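RNA-directed RNA polymerase (Infectious pancreatic necrosis virus, PDB 3ZED) probably copies the viral RNA genome as an RNA-dependent RNA polymerase, adding ribonucleotides to a growing RNA chain, and is probably found both free and covalently attached to the genomic RNA. Local coordinates at residues Ala38-Asp43 against Gly162-Gln167. Sequence-based numbering, arbitrary orientation.
Sequences AKDPLD and GSYSGQ
At the N-terminal turn of helix 164-179, Asp40 from a loop far away in sequence brings its carboxylate to the backbone N-H groups of Tyr164 and Ser165. Asp40 CG stands anti to the backbone N (chi1 -166°), which carries the carboxylate towards the helix start. Asp40 OD2 accepts from Ser165 N through its syn lone pair at 3.1 Å, nearly straight at 164°. A weak, bent bond from Tyr164 N joins it on OD2. The other oxygen, OD1, takes the hydroxyl of Ser165 (Ser165 OG to Asp40 OD1, 2.6 Å) and, from the opposite face of the carboxylate plane, the N-H of Leu42, which closes an Asx turn within the type I turn Asp40-Asp43. These bonds fix the carboxylate's rotation, and its negative charge probably benefits from the positive end of the helix dipole. Ser163 is the actual N-cap, its OG accepting from Gly166 N at 3.1 Å and also bonded to Asp315. Beside these bonds, Leu42 CD1 lies 3.4 Å from Ser165 OG, while the Tyr164 ring brings CD2 to 3.7 Å from Asp43 CB. Thus the loop before helix 45-54 is tied to the start of helix 164-179, whose Tyr164 packs further on His110 and on Leu459 of strand 456-459.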
loop_
_atom_site.group_PDB
_atom_site.type_symbol
_atom_site.label_atom_id
_atom_site.label_comp_id
_atom_site.label_asym_id
_atom_site.label_seq_id
_atom_site.Cartn_x
_atom_site.Cartn_y
_atom_site.Cartn_z
ATOM N N ALA B 38 15.810 -20.677 16.224
ATOM C CA ALA B 38 15.507 -21.773 17.138
ATOM C C ALA B 38 14.389 -22.642 16.561
ATOM O O ALA B 38 13.649 -22.183 15.683
ATOM C CB ALA B 38 15.083 -21.212 18.497
ATOM N N LYS B 39 14.256 -23.876 17.058
ATOM C CA LYS B 39 13.164 -24.762 16.665
ATOM C C LYS B 39 11.859 -24.048 17.033
ATOM O O LYS B 39 11.815 -23.343 18.055
ATOM C CB LYS B 39 13.280 -26.140 17.341
ATOM C CG LYS B 39 14.503 -26.953 16.901
ATOM C CD LYS B 39 14.748 -28.153 17.820
ATOM C CE LYS B 39 16.102 -28.804 17.629
ATOM N NZ LYS B 39 16.121 -29.738 16.471
ATOM N N ASP B 40 10.853 -24.117 16.152
ATOM C CA ASP B 40 9.598 -23.409 16.368
ATOM C C ASP B 40 8.574 -24.341 17.015
ATOM O O ASP B 40 8.050 -25.216 16.318
ATOM C CB ASP B 40 9.075 -22.845 15.040
ATOM C CG ASP B 40 7.972 -21.818 15.175
ATOM O OD1 ASP B 40 7.300 -21.791 16.233
ATOM O OD2 ASP B 40 7.767 -21.050 14.223
ATOM N N PRO B 41 8.239 -24.159 18.324
ATOM C CA PRO B 41 7.276 -25.075 18.969
ATOM C C PRO B 41 5.838 -24.893 18.491
ATOM O O PRO B 41 5.022 -25.740 18.798
ATOM C CB PRO B 41 7.408 -24.749 20.459
ATOM C CG PRO B 41 7.872 -23.360 20.503
ATOM C CD PRO B 41 8.754 -23.162 19.289
ATOM N N LEU B 42 5.528 -23.827 17.738
ATOM C CA LEU B 42 4.158 -23.606 17.253
ATOM C C LEU B 42 4.021 -23.888 15.737
ATOM O O LEU B 42 3.060 -23.419 15.136
ATOM C CB LEU B 42 3.663 -22.168 17.564
ATOM C CG LEU B 42 3.806 -21.606 18.999
ATOM C CD1 LEU B 42 3.429 -20.119 19.042
ATOM C CD2 LEU B 42 3.004 -22.415 20.015
ATOM N N ASP B 43 4.933 -24.693 15.136
ATOM C CA ASP B 43 4.906 -25.008 13.695
ATOM C C ASP B 43 3.925 -26.156 13.333
ATOM O O ASP B 43 4.012 -26.728 12.239
ATOM C CB ASP B 43 6.327 -25.325 13.169
ATOM C CG ASP B 43 6.962 -26.625 13.649
ATOM O OD1 ASP B 43 6.394 -27.272 14.566
ATOM O OD2 ASP B 43 8.026 -26.993 13.113
ATOM N N GLY B 162 10.756 -14.718 8.735
ATOM C CA GLY B 162 10.432 -15.027 10.131
ATOM C C GLY B 162 10.072 -16.463 10.463
ATOM O O GLY B 162 10.733 -17.399 10.008
ATOM N N SER B 163 9.028 -16.639 11.274
ATOM C CA SER B 163 8.592 -17.956 11.749
ATOM C C SER B 163 7.093 -17.996 11.993
ATOM O O SER B 163 6.442 -16.954 11.934
ATOM C CB SER B 163 9.330 -18.322 13.039
ATOM O OG SER B 163 9.000 -17.464 14.122
ATOM N N TYR B 164 6.545 -19.194 12.281
ATOM C CA TYR B 164 5.123 -19.366 12.624
ATOM C C TYR B 164 4.825 -18.635 13.945
ATOM O O TYR B 164 3.846 -17.909 14.014
ATOM C CB TYR B 164 4.742 -20.851 12.735
ATOM C CG TYR B 164 4.448 -21.540 11.419
ATOM C CD1 TYR B 164 3.312 -21.219 10.680
ATOM C CD2 TYR B 164 5.260 -22.573 10.956
ATOM C CE1 TYR B 164 3.015 -21.880 9.489
ATOM C CE2 TYR B 164 4.969 -23.245 9.771
ATOM C CZ TYR B 164 3.840 -22.901 9.046
ATOM O OH TYR B 164 3.562 -23.580 7.888
ATOM N N SER B 165 5.702 -18.793 14.967
ATOM C CA SER B 165 5.571 -18.117 16.263
ATOM C C SER B 165 5.535 -16.588 16.062
ATOM O O SER B 165 4.687 -15.904 16.647
ATOM C CB SER B 165 6.710 -18.510 17.199
ATOM O OG SER B 165 6.523 -19.803 17.749
ATOM N N GLY B 166 6.464 -16.082 15.232
ATOM C CA GLY B 166 6.535 -14.670 14.869
ATOM C C GLY B 166 5.211 -14.181 14.298
ATOM O O GLY B 166 4.660 -13.194 14.803
ATOM N N GLN B 167 4.638 -14.945 13.303
ATOM C CA GLN B 167 3.354 -14.656 12.646
ATOM C C GLN B 167 2.188 -14.684 13.634
ATOM O O GLN B 167 1.338 -13.798 13.599
ATOM C CB GLN B 167 3.071 -15.659 11.501
ATOM C CG GLN B 167 3.959 -15.493 10.275
ATOM C CD GLN B 167 3.410 -16.278 9.118
ATOM O OE1 GLN B 167 3.701 -17.459 8.953
ATOM N NE2 GLN B 167 2.569 -15.651 8.311
#